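Side-chain contacts in glucose import ATP-binding protein GlcV (Sulfolobus solfataricus, PDB 1OXX), which hydrolyses ATP to power glucose uptake, as the nucleotide-binding subunit of the GlcSTUV ABC transporter: residues 261-266 and 340-345; 279-284 and 322-327. The protein carries 1 engineered substitution. All coordinates share one frame; numbering follows the deposited sequence.

Contact 1: 261-266 and 340-345; sequences LRFPVS and VYVRKD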
loop_
_atom_site.group_PDB
_atom_site.type_symbol
_atom_site.label_atom_id
_atom_site.label_comp_id
_atom_site.label_asym_id
_atom_site.label_seq_id
_atom_site.Cartn_x
_atom_site.Cartn_y
_atom_site.Cartn_z
ATOM N N LEU A 261 23.617 -8.626 22.087
ATOM C CA LEU A 261 22.561 -7.663 22.303
ATOM C C LEU A 261 21.534 -8.210 23.280
ATOM O O LEU A 261 21.286 -9.423 23.345
ATOM C CB LEU A 261 21.863 -7.328 20.988
ATOM C CG LEU A 261 22.712 -6.716 19.885
ATOM C CD1 LEU A 261 21.798 -6.344 18.721
ATOM C CD2 LEU A 261 23.467 -5.500 20.371
ATOM N N ARG A 262 20.935 -7.299 24.039
ATOM C CA ARG A 262 19.878 -7.629 24.977
ATOM C C ARG A 262 18.834 -6.515 24.966
ATOM O O ARG A 262 19.143 -5.371 25.327
ATOM C CB ARG A 262 20.427 -7.837 26.383
ATOM C CG ARG A 262 19.439 -8.538 27.302
ATOM C CD ARG A 262 20.074 -9.049 28.580
ATOM N NE ARG A 262 20.672 -7.957 29.336
ATOM C CZ ARG A 262 21.549 -8.116 30.302
ATOM N NH1 ARG A 262 21.956 -9.335 30.645
ATOM N NH2 ARG A 262 22.027 -7.053 30.931
ATOM N N PHE A 263 17.608 -6.854 24.560
ATOM C CA PHE A 263 16.503 -5.901 24.451
ATOM C C PHE A 263 15.636 -6.011 25.682
ATOM O O PHE A 263 15.245 -7.106 26.054
ATOM C CB PHE A 263 15.671 -6.210 23.205
ATOM C CG PHE A 263 16.400 -5.950 21.935
ATOM C CD1 PHE A 263 17.259 -6.898 21.413
ATOM C CD2 PHE A 263 16.245 -4.749 21.268
ATOM C CE1 PHE A 263 17.950 -6.640 20.234
ATOM C CE2 PHE A 263 16.928 -4.503 20.085
ATOM C CZ PHE A 263 17.787 -5.458 19.585
ATOM N N PRO A 264 15.360 -4.878 26.322
ATOM C CA PRO A 264 14.618 -4.861 27.596
ATOM C C PRO A 264 13.113 -5.004 27.469
ATOM O O PRO A 264 12.318 -4.135 27.861
ATOM C CB PRO A 264 14.994 -3.497 28.182
ATOM C CG PRO A 264 15.248 -2.668 27.024
ATOM C CD PRO A 264 15.837 -3.538 25.946
ATOM N N VAL A 265 12.715 -6.142 26.917
ATOM C CA VAL A 265 11.312 -6.480 26.718
ATOM C C VAL A 265 11.156 -7.965 26.975
ATOM O O VAL A 265 12.128 -8.686 27.058
ATOM C CB VAL A 265 10.822 -6.134 25.286
ATOM C CG1 VAL A 265 10.826 -4.623 25.074
ATOM C CG2 VAL A 265 11.656 -6.851 24.231
ATOM N N SER A 266 9.917 -8.416 27.110
ATOM C CA SER A 266 9.656 -9.824 27.349
ATOM C C SER A 266 8.306 -10.236 26.756
ATOM O O SER A 266 7.476 -9.404 26.420
ATOM C CB SER A 266 9.678 -10.095 28.858
ATOM O OG SER A 266 9.550 -11.477 29.155
ATOM N N VAL A 340 25.385 -0.418 20.013
ATOM C CA VAL A 340 24.063 -0.387 19.385
ATOM C C VAL A 340 23.037 0.203 20.332
ATOM O O VAL A 340 22.881 -0.258 21.462
ATOM C CB VAL A 340 23.617 -1.795 18.977
ATOM C CG1 VAL A 340 22.283 -1.753 18.252
ATOM C CG2 VAL A 340 24.675 -2.450 18.099
ATOM N N TYR A 341 22.386 1.264 19.876
ATOM C CA TYR A 341 21.363 1.951 20.632
ATOM C C TYR A 341 20.054 1.815 19.873
ATOM O O TYR A 341 20.033 1.746 18.643
ATOM C CB TYR A 341 21.650 3.452 20.732
ATOM C CG TYR A 341 22.759 3.848 21.664
ATOM C CD1 TYR A 341 24.087 3.860 21.247
ATOM C CD2 TYR A 341 22.468 4.253 22.952
ATOM C CE1 TYR A 341 25.093 4.247 22.114
ATOM C CE2 TYR A 341 23.467 4.622 23.833
ATOM C CZ TYR A 341 24.774 4.636 23.406
ATOM O OH TYR A 341 25.769 5.025 24.283
ATOM N N VAL A 342 18.954 1.782 20.611
ATOM C CA VAL A 342 17.642 1.815 19.981
ATOM C C VAL A 342 16.721 2.783 20.710
ATOM O O VAL A 342 17.021 3.251 21.802
ATOM C CB VAL A 342 16.966 0.422 19.960
ATOM C CG1 VAL A 342 17.833 -0.625 19.242
ATOM C CG2 VAL A 342 16.647 -0.056 21.386
ATOM N N ARG A 343 15.591 3.091 20.081
ATOM C CA ARG A 343 14.518 3.818 20.743
ATOM C C ARG A 343 13.711 2.801 21.545
ATOM O O ARG A 343 13.029 1.943 20.973
ATOM C CB ARG A 343 13.603 4.459 19.710
ATOM C CG ARG A 343 14.296 5.442 18.832
ATOM C CD ARG A 343 14.693 6.700 19.554
ATOM N NE ARG A 343 14.996 7.802 18.645
ATOM C CZ ARG A 343 15.639 8.885 19.006
ATOM N NH1 ARG A 343 16.047 9.021 20.259
ATOM N NH2 ARG A 343 15.886 9.842 18.127
ATOM N N LYS A 344 13.776 2.888 22.870
ATOM C CA LYS A 344 13.105 1.908 23.721
ATOM C C LYS A 344 11.627 1.705 23.429
ATOM O O LYS A 344 11.150 0.564 23.377
ATOM C CB LYS A 344 13.285 2.294 25.175
ATOM C CG LYS A 344 12.643 1.322 26.156
ATOM C CD LYS A 344 12.852 1.834 27.584
ATOM C CE LYS A 344 12.133 0.975 28.620
ATOM N NZ LYS A 344 12.905 -0.245 28.980
ATOM N N ASP A 345 10.906 2.804 23.240
ATOM C CA ASP A 345 9.473 2.718 23.025
ATOM C C ASP A 345 9.114 2.224 21.644
ATOM O O ASP A 345 7.928 1.989 21.368
ATOM C CB ASP A 345 8.768 4.046 23.321
ATOM C CG ASP A 345 9.128 5.144 22.351
ATOM O OD1 ASP A 345 9.993 4.931 21.477
ATOM O OD2 ASP A 345 8.581 6.273 22.391
HETATM O O HOH W 1 11.696 -1.805 27.105
#
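A single water spans Pro264 and Lys344, the two residues that meet at the open end of this contact, and supplies its polar link. It accepts from Lys344 NZ at 2.7 Å and donates to Pro264 O over a notably short 2.5 Å. The lysine gets there by stretching out: CG is anti to the backbone N (chi1 -179°), the chain stays extended through CD and CE, and it bends only at the last torsion, chi4 82°. The ammonium group thereby comes beside the proline ring, with NZ 3.9 Å from Pro264 CG and about as far from CB. A long, flexible lysine suits this exposed end, since its methylenes span the distance while its ammonium group reaches a water. Proline suits the other side, for Pro264 is the centre of an inverse gamma turn, closed by a weak bond from Val265 N to Phe263 O, and its carbonyl is presented to the water.

Farther in, the contact is entirely apolar. The two chains run nearly alongside, 13° apart, the CA atoms of Leu261 and Val340 are 8.0 Å from each other, and branched or aromatic side chains fill the interval. Leu261 crosses Val340 at about a right angle, its CD2 methyl lying 4.0 Å from Val340 CB and equally near CG2. Phe263 is met obliquely by Val342, whose CG1 methyl sits 4.1 Å from CE2 of the ring.

Strand 294-307 ties the two sides together, Val296 making backbone hydrogen bonds to both Arg262 and Val340. Phe263 also packs on Ile258 and Ile274, and Val342 on Ile276, so the contact joins outermost strand 261-263 of one antiparallel sheet to strand 337-342 of the next.

Contact 2: 279-284 and 322-327; sequences EDVKLS and EEIFTY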
loop_
_atom_site.group_PDB
_atom_site.type_symbol
_atom_site.label_atom_id
_atom_site.label_comp_id
_atom_site.label_asym_id
_atom_site.label_seq_id
_atom_site.Cartn_x
_atom_site.Cartn_y
_atom_site.Cartn_z
ATOM N N GLU A 279 15.176 3.428 11.457
ATOM C CA GLU A 279 15.229 4.763 12.025
ATOM C C GLU A 279 15.311 4.745 13.549
ATOM O O GLU A 279 15.613 5.761 14.159
ATOM C CB GLU A 279 14.025 5.583 11.587
ATOM C CG GLU A 279 12.683 5.078 12.111
ATOM C CD GLU A 279 11.932 4.188 11.138
ATOM O OE1 GLU A 279 12.575 3.527 10.301
ATOM O OE2 GLU A 279 10.669 4.135 11.240
ATOM N N ASP A 280 15.057 3.584 14.137
ATOM C CA ASP A 280 15.046 3.434 15.590
ATOM C C ASP A 280 16.296 2.760 16.112
ATOM O O ASP A 280 16.307 2.247 17.236
ATOM C CB ASP A 280 13.795 2.691 16.034
ATOM C CG ASP A 280 12.531 3.428 15.656
ATOM O OD1 ASP A 280 12.514 4.684 15.763
ATOM O OD2 ASP A 280 11.543 2.800 15.220
ATOM N N VAL A 281 17.330 2.760 15.282
ATOM C CA VAL A 281 18.643 2.207 15.620
ATOM C C VAL A 281 19.692 3.302 15.410
ATOM O O VAL A 281 19.615 4.055 14.440
ATOM C CB VAL A 281 18.991 1.009 14.717
ATOM C CG1 VAL A 281 20.424 0.483 14.967
ATOM C CG2 VAL A 281 17.978 -0.102 14.875
ATOM N N LYS A 282 20.681 3.368 16.310
ATOM C CA LYS A 282 21.799 4.300 16.164
ATOM C C LYS A 282 23.065 3.578 16.593
ATOM O O LYS A 282 23.038 2.819 17.555
ATOM C CB LYS A 282 21.593 5.551 17.022
ATOM C CG LYS A 282 22.701 6.573 16.930
ATOM C CD LYS A 282 22.342 7.873 17.685
ATOM C CE LYS A 282 23.491 8.857 17.727
ATOM N NZ LYS A 282 23.739 9.472 16.400
ATOM N N LEU A 283 24.150 3.780 15.856
ATOM C CA LEU A 283 25.442 3.149 16.141
ATOM C C LEU A 283 26.499 4.171 16.565
ATOM O O LEU A 283 26.485 5.328 16.113
ATOM C CB LEU A 283 25.940 2.434 14.892
ATOM C CG LEU A 283 24.953 1.500 14.198
ATOM C CD1 LEU A 283 25.563 0.950 12.929
ATOM C CD2 LEU A 283 24.518 0.387 15.106
ATOM N N SER A 284 27.418 3.742 17.419
ATOM C CA SER A 284 28.528 4.610 17.847
ATOM C C SER A 284 29.729 3.772 18.225
ATOM O O SER A 284 29.623 2.575 18.411
ATOM C CB SER A 284 28.174 5.468 19.057
ATOM O OG SER A 284 27.929 4.499 20.068
ATOM N N GLU A 322 22.298 -12.858 13.277
ATOM C CA GLU A 322 21.133 -11.982 13.101
ATOM C C GLU A 322 21.618 -10.613 12.683
ATOM O O GLU A 322 22.657 -10.158 13.133
ATOM C CB GLU A 322 20.325 -11.876 14.390
ATOM C CG GLU A 322 19.746 -13.191 14.881
ATOM C CD GLU A 322 18.667 -13.737 13.971
ATOM O OE1 GLU A 322 18.896 -14.766 13.302
ATOM O OE2 GLU A 322 17.583 -13.139 13.928
ATOM N N GLU A 323 20.860 -9.963 11.814
ATOM C CA GLU A 323 21.276 -8.668 11.284
ATOM C C GLU A 323 20.389 -7.510 11.704
ATOM O O GLU A 323 19.182 -7.655 11.922
ATOM C CB GLU A 323 21.279 -8.712 9.764
ATOM C CG GLU A 323 22.286 -9.678 9.164
ATOM C CD GLU A 323 22.172 -9.793 7.655
ATOM O OE1 GLU A 323 21.236 -9.214 7.055
ATOM O OE2 GLU A 323 23.022 -10.487 7.061
ATOM N N ILE A 324 21.022 -6.345 11.807
ATOM C CA ILE A 324 20.331 -5.090 12.003
ATOM C C ILE A 324 20.963 -4.089 11.035
ATOM O O ILE A 324 22.200 -3.913 10.991
ATOM C CB ILE A 324 20.480 -4.560 13.419
ATOM C CG1 ILE A 324 19.708 -5.423 14.410
ATOM C CG2 ILE A 324 20.001 -3.138 13.481
ATOM C CD1 ILE A 324 19.892 -4.939 15.832
ATOM N N PHE A 325 20.122 -3.467 10.221
ATOM C CA PHE A 325 20.589 -2.367 9.390
ATOM C C PHE A 325 19.964 -1.054 9.811
ATOM O O PHE A 325 18.863 -0.993 10.398
ATOM C CB PHE A 325 20.377 -2.611 7.887
ATOM C CG PHE A 325 18.941 -2.639 7.459
ATOM C CD1 PHE A 325 18.301 -1.489 7.048
ATOM C CD2 PHE A 325 18.231 -3.821 7.484
ATOM C CE1 PHE A 325 16.961 -1.528 6.671
ATOM C CE2 PHE A 325 16.903 -3.860 7.113
ATOM C CZ PHE A 325 16.276 -2.710 6.699
ATOM N N THR A 326 20.700 0.006 9.527
ATOM C CA THR A 326 20.257 1.351 9.799
ATOM C C THR A 326 20.914 2.273 8.768
ATOM O O THR A 326 21.815 1.852 8.036
ATOM C CB THR A 326 20.632 1.762 11.230
ATOM O OG1 THR A 326 20.001 3.006 11.542
ATOM C CG2 THR A 326 22.109 2.052 11.343
ATOM N N TYR A 327 20.457 3.516 8.682
ATOM C CA TYR A 327 20.976 4.465 7.697
ATOM C C TYR A 327 21.735 5.587 8.375
ATOM O O TYR A 327 21.332 6.086 9.419
ATOM C CB TYR A 327 19.861 5.052 6.831
ATOM C CG TYR A 327 19.116 4.034 6.046
ATOM C CD1 TYR A 327 17.905 3.521 6.502
ATOM C CD2 TYR A 327 19.620 3.560 4.843
ATOM C CE1 TYR A 327 17.239 2.573 5.786
ATOM C CE2 TYR A 327 18.962 2.586 4.119
ATOM C CZ TYR A 327 17.761 2.102 4.595
ATOM O OH TYR A 327 17.083 1.144 3.874
#
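Thr326 lies over Val281, its CB 3.9 Å from the valine CB and the two side chains slanting across each other. Its torsion sorts its branches by chemistry. OG1 stands anti to the backbone N (chi1 -171°), which carries the hydroxyl to the backbone of the opposing segment, while CG2 takes the crowded position between N and the carbonyl carbon and meets leucine. The hydroxyl is hydrogen-bonded to Pro278 O, and OG1 also lies 3.1 Å from Val281 O. Threonine fits such a buried site because it brings a methyl to the apolar core and a hydroxyl to nearby carbonyls.

On the apolar side, the side chains of Thr326 and Leu283 slide past each other in opposite directions, Thr326 CG2 lying 4.0 Å from Leu283 CD1 and nearly as close to CG. Val281 also serves Ile324: the isoleucine CG2 methyl is matched against both valine methyls, 3.9 Å from CG2 and the same from CG1. Beta-branched residues such as Val281, Ile324 and Thr326 suit extended strands and carry their methyls close to the backbone, short enough for strands this near to meet. A valine in place of Thr326 would probably leave Pro278 O without its hydroxyl donor and put a methyl against Val281 O.

Strand segments 281-284 and 324-327 pass at 86°, their axes 7.0 Å apart at closest approach, and the contact between them rests on side chains. They belong to the two outermost strands of one five-stranded antiparallel sheet, whose curling brings its ends together in a manner consistent with a barrel of the OB class. Leu283 also packs on Val340 of strand 337-342 and on Ile313 and Ile315 of strand 310-317, while Ile324 touches Leu247 of strand 245-252.

In the fold
Both contacts belong to the beta-rich C-terminal part of the chain, away from the ATP site, with centres about 12 Å apart. Contact 2 is nested along the chain inside the loop closed by contact 1, and the two share a sheet: strands 337-342 and 281-284 are neighbours in it, joined by a probable backbone hydrogen bond from Tyr341 N to Lys282 O. Contact 1 links two sheets and grades from a buried apolar end to an exposed, water-bridged one. Contact 2 brings the ends of one sheet together, is buried for the most part, and places a hydroxyl among aliphatic groups where contact 1 uses solvent and a charged lysine.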